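Local coordinates for alpha-rhamnosidase (Dictyoglomus thermophilum, PDB 6I60), which probably hydrolyses terminal non-reducing alpha-L-rhamnose residues from alpha-L-rhamnosides, as a glycoside hydrolase of the bacterial alpha-L-rhamnosidase family, at residues A[498-510]-A[542-554]. Residues are numbered along the deposited sequence; the frame is centred on the assembly and turned at random.
Sequences PQRDERMGWMGDA and GSLSDVIPPYWSI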
ATOM      1  N   PRO A 498       7.116  10.341   5.258  1.00 58.43           N
ATOM      2  CA  PRO A 498       6.764   9.848   6.591  1.00 53.04           C
ATOM      3  C   PRO A 498       7.488  10.549   7.730  1.00 57.75           C
ATOM      4  O   PRO A 498       7.415  10.092   8.874  1.00 53.19           O
ATOM      5  CB  PRO A 498       7.174   8.376   6.509  1.00 50.27           C
ATOM      6  CG  PRO A 498       8.366   8.380   5.523  1.00 49.04           C
ATOM      7  CD  PRO A 498       8.363   9.714   4.787  1.00 51.41           C
ATOM      8  N   GLN A 499       8.183  11.652   7.450  1.00 56.08           N
ATOM      9  CA  GLN A 499       9.089  12.236   8.432  1.00 57.00           C
ATOM     10  C   GLN A 499       8.680  13.615   8.933  1.00 61.51           C
ATOM     11  O   GLN A 499       8.987  13.948  10.080  1.00 53.47           O
ATOM     12  CB  GLN A 499      10.515  12.306   7.860  1.00 50.68           C
ATOM     13  CG  GLN A 499      10.796  13.507   6.966  1.00 56.53           C
ATOM     14  CD  GLN A 499      10.285  13.319   5.551  1.00 57.63           C
ATOM     15  OE1 GLN A 499      10.641  12.357   4.870  1.00 61.68           O
ATOM     16  NE2 GLN A 499       9.441  14.239   5.103  1.00 57.26           N
ATOM     17  N   ARG A 500       7.988  14.419   8.129  1.00 56.68           N
ATOM     18  CA  ARG A 500       7.711  15.799   8.496  1.00 58.95           C
ATOM     19  C   ARG A 500       6.245  15.970   8.901  1.00 58.86           C
ATOM     20  O   ARG A 500       5.505  14.998   9.092  1.00 56.82           O
ATOM     21  CB  ARG A 500       8.096  16.734   7.346  1.00 54.83           C
ATOM     22  CG  ARG A 500       7.271  16.568   6.083  1.00 53.32           C
ATOM     23  CD  ARG A 500       7.919  17.297   4.916  1.00 59.18           C
ATOM     24  NE  ARG A 500       7.092  17.276   3.713  1.00 58.99           N
ATOM     25  CZ  ARG A 500       7.561  17.468   2.484  1.00 58.53           C
ATOM     26  NH1 ARG A 500       8.854  17.692   2.297  1.00 62.65           N
ATOM     27  NH2 ARG A 500       6.743  17.434   1.442  1.00 53.90           N
ATOM     28  N   ASP A 501       5.829  17.229   9.036  1.00 59.28           N
ATOM     29  CA  ASP A 501       4.480  17.566   9.475  1.00 56.55           C
ATOM     30  C   ASP A 501       3.479  17.449   8.334  1.00 53.92           C
ATOM     31  O   ASP A 501       2.678  18.360   8.104  1.00 59.48           O
ATOM     32  CB  ASP A 501       4.455  18.980  10.063  1.00 59.78           C
ATOM     33  CG  ASP A 501       5.140  20.001   9.168  1.00 60.13           C
ATOM     34  OD1 ASP A 501       5.695  19.614   8.117  1.00 57.96           O
ATOM     35  OD2 ASP A 501       5.125  21.198   9.519  1.00 65.45           O
ATOM     36  N   GLU A 502       3.515  16.329   7.615  1.00 51.40           N
ATOM     37  CA  GLU A 502       2.590  16.099   6.514  1.00 52.33           C
ATOM     38  C   GLU A 502       2.066  14.671   6.562  1.00 55.74           C
ATOM     39  O   GLU A 502       1.084  14.389   7.257  1.00 58.40           O
ATOM     40  CB  GLU A 502       3.270  16.380   5.171  1.00 50.14           C
ATOM     41  CG  GLU A 502       2.304  16.553   4.010  1.00 57.98           C
ATOM     42  CD  GLU A 502       2.919  17.300   2.842  1.00 59.75           C
ATOM     43  OE1 GLU A 502       2.196  17.570   1.860  1.00 56.48           O
ATOM     44  OE2 GLU A 502       4.127  17.618   2.906  1.00 57.59           O
ATOM     45  N   ARG A 503       2.721  13.765   5.833  1.00 56.60           N
ATOM     46  CA  ARG A 503       2.343  12.352   5.788  1.00 53.98           C
ATOM     47  C   ARG A 503       0.902  12.166   5.323  1.00 49.52           C
ATOM     48  O   ARG A 503       0.231  11.206   5.711  1.00 51.49           O
ATOM     49  CB  ARG A 503       2.564  11.673   7.144  1.00 56.34           C
ATOM     50  CG  ARG A 503       3.891  12.022   7.801  1.00 48.21           C
ATOM     51  CD  ARG A 503       3.926  11.582   9.253  1.00 48.68           C
ATOM     52  NE  ARG A 503       4.949  12.293  10.016  1.00 54.11           N
ATOM     53  CZ  ARG A 503       5.543  11.807  11.101  1.00 49.14           C
ATOM     54  NH1 ARG A 503       5.220  10.604  11.556  1.00 50.41           N
ATOM     55  NH2 ARG A 503       6.462  12.525  11.733  1.00 53.61           N
ATOM     56  N   MET A 504       0.420  13.079   4.486  1.00 56.09           N
ATOM     57  CA  MET A 504      -0.946  13.020   3.993  1.00 58.02           C
ATOM     58  C   MET A 504      -1.063  12.017   2.849  1.00 57.26           C
ATOM     59  O   MET A 504      -0.069  11.583   2.260  1.00 52.25           O
ATOM     60  CB  MET A 504      -1.411  14.402   3.530  1.00 53.00           C
ATOM     61  CG  MET A 504      -1.652  15.387   4.661  1.00 50.03           C
ATOM     62  SD  MET A 504      -2.586  14.651   6.015  1.00 54.69           S
ATOM     63  CE  MET A 504      -2.571  15.989   7.205  1.00 60.78           C
ATOM     64  N   GLY A 505      -2.302  11.649   2.541  1.00 60.70           N
ATOM     65  CA  GLY A 505      -2.557  10.717   1.461  1.00 56.95           C
ATOM     66  C   GLY A 505      -2.723  11.403   0.121  1.00 58.13           C
ATOM     67  O   GLY A 505      -3.815  11.396  -0.455  1.00 58.31           O
ATOM     68  N   TRP A 506      -1.643  12.002  -0.381  1.00 55.50           N
ATOM     69  CA  TRP A 506      -1.697  12.699  -1.658  1.00 52.18           C
ATOM     70  C   TRP A 506      -2.020  11.724  -2.785  1.00 54.05           C
ATOM     71  O   TRP A 506      -1.376  10.680  -2.925  1.00 51.66           O
ATOM     72  CB  TRP A 506      -0.373  13.410  -1.926  1.00 54.39           C
ATOM     73  CG  TRP A 506      -0.190  14.656  -1.112  1.00 54.59           C
ATOM     74  CD1 TRP A 506       0.384  14.755   0.121  1.00 58.67           C
ATOM     75  CD2 TRP A 506      -0.586  15.983  -1.478  1.00 53.68           C
ATOM     76  NE1 TRP A 506       0.370  16.062   0.548  1.00 53.92           N
ATOM     77  CE2 TRP A 506      -0.219  16.836  -0.417  1.00 54.50           C
ATOM     78  CE3 TRP A 506      -1.217  16.534  -2.598  1.00 52.88           C
ATOM     79  CZ2 TRP A 506      -0.463  18.207  -0.442  1.00 48.28           C
ATOM     80  CZ3 TRP A 506      -1.456  17.893  -2.622  1.00 48.97           C
ATOM     81  CH2 TRP A 506      -1.081  18.715  -1.551  1.00 45.87           C
ATOM     82  N   MET A 507      -3.021  12.078  -3.592  1.00 55.53           N
ATOM     83  CA  MET A 507      -3.531  11.161  -4.606  1.00 50.45           C
ATOM     84  C   MET A 507      -2.545  10.956  -5.748  1.00 55.41           C
ATOM     85  O   MET A 507      -2.489   9.863  -6.325  1.00 56.82           O
ATOM     86  CB  MET A 507      -4.862  11.680  -5.144  1.00 50.54           C
ATOM     87  CG  MET A 507      -6.020  11.512  -4.181  1.00 49.85           C
ATOM     88  SD  MET A 507      -6.832   9.919  -4.383  1.00 56.62           S
ATOM     89  CE  MET A 507      -7.981  10.301  -5.708  1.00 53.05           C
ATOM     90  N   GLY A 508      -1.768  11.984  -6.095  1.00 57.50           N
ATOM     91  CA  GLY A 508      -0.848  11.854  -7.214  1.00 54.55           C
ATOM     92  C   GLY A 508       0.283  10.882  -6.928  1.00 55.01           C
ATOM     93  O   GLY A 508       0.606  10.025  -7.757  1.00 49.70           O
ATOM     94  N   ASP A 509       0.900  11.003  -5.751  1.00 51.10           N
ATOM     95  CA  ASP A 509       1.997  10.108  -5.399  1.00 53.19           C
ATOM     96  C   ASP A 509       1.528   8.664  -5.295  1.00 57.10           C
ATOM     97  O   ASP A 509       2.274   7.742  -5.644  1.00 52.26           O
ATOM     98  CB  ASP A 509       2.636  10.556  -4.084  1.00 51.42           C
ATOM     99  CG  ASP A 509       2.971  12.035  -4.075  1.00 65.74           C
ATOM    100  OD1 ASP A 509       2.232  12.816  -4.709  1.00 61.85           O
ATOM    101  OD2 ASP A 509       3.975  12.415  -3.433  1.00 74.53           O
ATOM    102  N   ALA A 510       0.295   8.448  -4.826  1.00 55.88           N
ATOM    103  CA  ALA A 510      -0.223   7.091  -4.704  1.00 51.79           C
ATOM    104  C   ALA A 510      -0.543   6.485  -6.063  1.00 58.76           C
ATOM    105  O   ALA A 510      -0.431   5.266  -6.239  1.00 63.38           O
ATOM    106  CB  ALA A 510      -1.467   7.085  -3.817  1.00 50.90           C
ATOM    107  N   GLY A 542     -18.937  15.167  -8.063  1.00 52.72           N
ATOM    108  CA  GLY A 542     -17.925  14.254  -8.547  1.00 53.81           C
ATOM    109  C   GLY A 542     -16.500  14.661  -8.259  1.00 55.63           C
ATOM    110  O   GLY A 542     -15.576  13.981  -8.723  1.00 51.58           O
ATOM    111  N   SER A 543     -16.290  15.739  -7.507  1.00 57.96           N
ATOM    112  CA  SER A 543     -14.947  16.228  -7.233  1.00 57.31           C
ATOM    113  C   SER A 543     -14.225  15.315  -6.244  1.00 54.92           C
ATOM    114  O   SER A 543     -14.838  14.572  -5.472  1.00 52.79           O
ATOM    115  CB  SER A 543     -14.997  17.651  -6.678  1.00 55.54           C
ATOM    116  OG  SER A 543     -14.835  18.608  -7.709  1.00 59.42           O
ATOM    117  N   LEU A 544     -12.897  15.386  -6.275  1.00 55.71           N
ATOM    118  CA  LEU A 544     -12.047  14.625  -5.373  1.00 51.50           C
ATOM    119  C   LEU A 544     -10.975  15.538  -4.799  1.00 49.15           C
ATOM    120  O   LEU A 544     -10.544  16.498  -5.443  1.00 54.33           O
ATOM    121  CB  LEU A 544     -11.393  13.432  -6.084  1.00 45.54           C
ATOM    122  CG  LEU A 544     -12.339  12.331  -6.561  1.00 46.65           C
ATOM    123  CD1 LEU A 544     -11.600  11.310  -7.412  1.00 49.34           C
ATOM    124  CD2 LEU A 544     -13.000  11.667  -5.372  1.00 44.02           C
ATOM    125  N   SER A 545     -10.548  15.230  -3.578  1.00 52.04           N
ATOM    126  CA  SER A 545      -9.514  16.003  -2.908  1.00 53.37           C
ATOM    127  C   SER A 545      -8.130  15.520  -3.325  1.00 52.40           C
ATOM    128  O   SER A 545      -7.932  14.350  -3.665  1.00 45.14           O
ATOM    129  CB  SER A 545      -9.662  15.906  -1.390  1.00 47.73           C
ATOM    130  OG  SER A 545      -8.967  16.957  -0.741  1.00 53.70           O
ATOM    131  N   ASP A 546      -7.165  16.444  -3.297  1.00 52.63           N
ATOM    132  CA  ASP A 546      -5.797  16.082  -3.653  1.00 55.14           C
ATOM    133  C   ASP A 546      -5.166  15.173  -2.606  1.00 60.85           C
ATOM    134  O   ASP A 546      -4.245  14.412  -2.925  1.00 59.59           O
ATOM    135  CB  ASP A 546      -4.951  17.338  -3.854  1.00 53.36           C
ATOM    136  CG  ASP A 546      -5.079  17.907  -5.254  1.00 54.91           C
ATOM    137  OD1 ASP A 546      -5.389  17.133  -6.185  1.00 55.40           O
ATOM    138  OD2 ASP A 546      -4.870  19.126  -5.426  1.00 57.34           O
ATOM    139  N   VAL A 547      -5.639  15.234  -1.360  1.00 52.77           N
ATOM    140  CA  VAL A 547      -5.223  14.305  -0.317  1.00 52.55           C
ATOM    141  C   VAL A 547      -6.451  13.546   0.174  1.00 54.56           C
ATOM    142  O   VAL A 547      -7.532  14.123   0.340  1.00 46.66           O
ATOM    143  CB  VAL A 547      -4.491  15.017   0.846  1.00 52.43           C
ATOM    144  CG1 VAL A 547      -3.511  16.044   0.307  1.00 54.28           C
ATOM    145  CG2 VAL A 547      -5.462  15.673   1.810  1.00 57.68           C
ATOM    146  N   ILE A 548      -6.290  12.240   0.355  1.00 58.40           N
ATOM    147  CA  ILE A 548      -7.361  11.368   0.830  1.00 56.02           C
ATOM    148  C   ILE A 548      -6.787  10.466   1.916  1.00 61.19           C
ATOM    149  O   ILE A 548      -5.786   9.776   1.671  1.00 57.58           O
ATOM    150  CB  ILE A 548      -7.969  10.535  -0.313  1.00 60.59           C
ATOM    151  CG1 ILE A 548      -8.385  11.426  -1.486  1.00 55.42           C
ATOM    152  CG2 ILE A 548      -9.152   9.728   0.192  1.00 60.03           C
ATOM    153  CD1 ILE A 548      -9.628  12.233  -1.236  1.00 50.82           C
ATOM    154  N   PRO A 549      -7.371  10.429   3.127  1.00 59.49           N
ATOM    155  CA  PRO A 549      -8.541  11.181   3.600  1.00 56.19           C
ATOM    156  C   PRO A 549      -8.309  12.691   3.647  1.00 60.73           C
ATOM    157  O   PRO A 549      -7.175  13.128   3.840  1.00 60.58           O
ATOM    158  CB  PRO A 549      -8.768  10.627   5.012  1.00 54.68           C
ATOM    159  CG  PRO A 549      -8.070   9.314   5.029  1.00 59.89           C
ATOM    160  CD  PRO A 549      -6.879   9.495   4.151  1.00 60.41           C
ATOM    161  N   PRO A 550      -9.374  13.476   3.475  1.00 61.81           N
ATOM    162  CA  PRO A 550      -9.228  14.936   3.339  1.00 58.08           C
ATOM    163  C   PRO A 550      -9.066  15.647   4.680  1.00 54.62           C
ATOM    164  O   PRO A 550      -9.859  16.514   5.055  1.00 65.23           O
ATOM    165  CB  PRO A 550     -10.525  15.326   2.621  1.00 56.06           C
ATOM    166  CG  PRO A 550     -11.523  14.335   3.111  1.00 57.00           C
ATOM    167  CD  PRO A 550     -10.778  13.044   3.344  1.00 57.02           C
ATOM    168  N   TYR A 551      -8.018  15.276   5.421  1.00 50.28           N
ATOM    169  CA  TYR A 551      -7.643  16.062   6.591  1.00 52.11           C
ATOM    170  C   TYR A 551      -7.280  17.484   6.182  1.00 57.96           C
ATOM    171  O   TYR A 551      -7.587  18.446   6.896  1.00 57.39           O
ATOM    172  CB  TYR A 551      -6.485  15.394   7.330  1.00 55.26           C
ATOM    173  CG  TYR A 551      -6.741  13.945   7.680  1.00 59.81           C
ATOM    174  CD1 TYR A 551      -7.709  13.596   8.614  1.00 58.59           C
ATOM    175  CD2 TYR A 551      -6.019  12.924   7.074  1.00 58.23           C
ATOM    176  CE1 TYR A 551      -7.948  12.272   8.936  1.00 56.79           C
ATOM    177  CE2 TYR A 551      -6.253  11.596   7.387  1.00 54.76           C
ATOM    178  CZ  TYR A 551      -7.216  11.278   8.321  1.00 58.84           C
ATOM    179  OH  TYR A 551      -7.451   9.960   8.638  1.00 65.08           O
ATOM    180  N   TRP A 552      -6.624  17.631   5.034  1.00 59.49           N
ATOM    181  CA  TRP A 552      -6.467  18.911   4.361  1.00 57.94           C
ATOM    182  C   TRP A 552      -7.458  18.953   3.204  1.00 67.13           C
ATOM    183  O   TRP A 552      -7.379  18.129   2.285  1.00 58.35           O
ATOM    184  CB  TRP A 552      -5.040  19.095   3.845  1.00 60.70           C
ATOM    185  CG  TRP A 552      -3.991  19.216   4.908  1.00 64.20           C
ATOM    186  CD1 TRP A 552      -4.188  19.350   6.250  1.00 64.60           C
ATOM    187  CD2 TRP A 552      -2.573  19.216   4.709  1.00 60.00           C
ATOM    188  NE1 TRP A 552      -2.979  19.433   6.901  1.00 54.96           N
ATOM    189  CE2 TRP A 552      -1.972  19.353   5.976  1.00 59.30           C
ATOM    190  CE3 TRP A 552      -1.752  19.113   3.581  1.00 54.56           C
ATOM    191  CZ2 TRP A 552      -0.590  19.390   6.147  1.00 62.77           C
ATOM    192  CZ3 TRP A 552      -0.381  19.152   3.752  1.00 61.18           C
ATOM    193  CH2 TRP A 552       0.187  19.289   5.025  1.00 60.39           C
ATOM    194  N   SER A 553      -8.394  19.897   3.249  1.00 66.04           N
ATOM    195  CA  SER A 553      -9.416  19.995   2.212  1.00 62.17           C
ATOM    196  C   SER A 553      -8.844  20.753   1.020  1.00 64.50           C
ATOM    197  O   SER A 553      -8.670  21.975   1.077  1.00 71.67           O
ATOM    198  CB  SER A 553     -10.667  20.682   2.753  1.00 72.52           C
ATOM    199  OG  SER A 553     -11.578  19.735   3.282  1.00 74.53           O
ATOM    200  N   ILE A 554      -8.548  20.034  -0.057  1.00 52.84           N
ATOM    201  CA  ILE A 554      -8.070  20.636  -1.301  1.00 59.87           C
ATOM    202  C   ILE A 554      -9.018  20.169  -2.401  1.00 55.88           C
ATOM    203  O   ILE A 554      -8.828  19.119  -3.021  1.00 49.44           O
ATOM    204  CB  ILE A 554      -6.615  20.277  -1.610  1.00 52.12           C
ATOM    205  CG1 ILE A 554      -5.682  20.984  -0.629  1.00 57.28           C
ATOM    206  CG2 ILE A 554      -6.243  20.702  -3.022  1.00 56.18           C
ATOM    207  CD1 ILE A 554      -5.105  20.081   0.425  1.00 53.92           C
TER
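Met507 N donates to Asp546 O (2.7 Å) and Ile548 N to Gly505 O (2.7 Å), two nearly straight backbone bonds that form a single bridge between Trp506 and Val547. Trp506 occupies the N-cap position of helix 507-512, so the bridge ties the start of that helix to the loop between helices 524-535 and 559-562. The Asp546 carboxylate turns elsewhere, to Lys609 and Tyr610.

Beside the bridge, Val547 CG1 sits squarely over the Trp506 indole, 3.5 Å from the centroid of its six-membered ring, a CH-pi contact. The same indole gives its NE1 hydrogen to Glu502 OE1 (2.7 Å) in a bent bond (N-H...O 132°), on the anti side of the carboxylate and tilted from its plane. Arg500 grips the other oxygen, Glu502 OE2, side-on with NE and NH2. Glu502 reaches out extended, its CG turned opposite the backbone N (chi1 -163°), which puts CG 3.6 Å from Trp552 CH2. A leucine at Glu502 would probably leave Arg500 with Glu805 but without this second carboxylate, and Trp506 NE1 without its acceptor, so that the indole is held less firmly.

Met504, bent at chi2 (-45°), lays CE over one face of the Trp552 indole, 3.7 Å from the centroid of its five-membered ring, while SD makes an oblique Met-aromatic contact with Tyr551. Met507 CG packs on Ile548 CG1 (3.6 Å), with Tyr530 and Ile534 of helix 524-535 beside Met507.

Within the six-hairpin glycosidase domain, then, the Glu502 carboxylate, held by Arg500, probably helps position the Trp506 indole, on whose face Val547 of 542-554 packs.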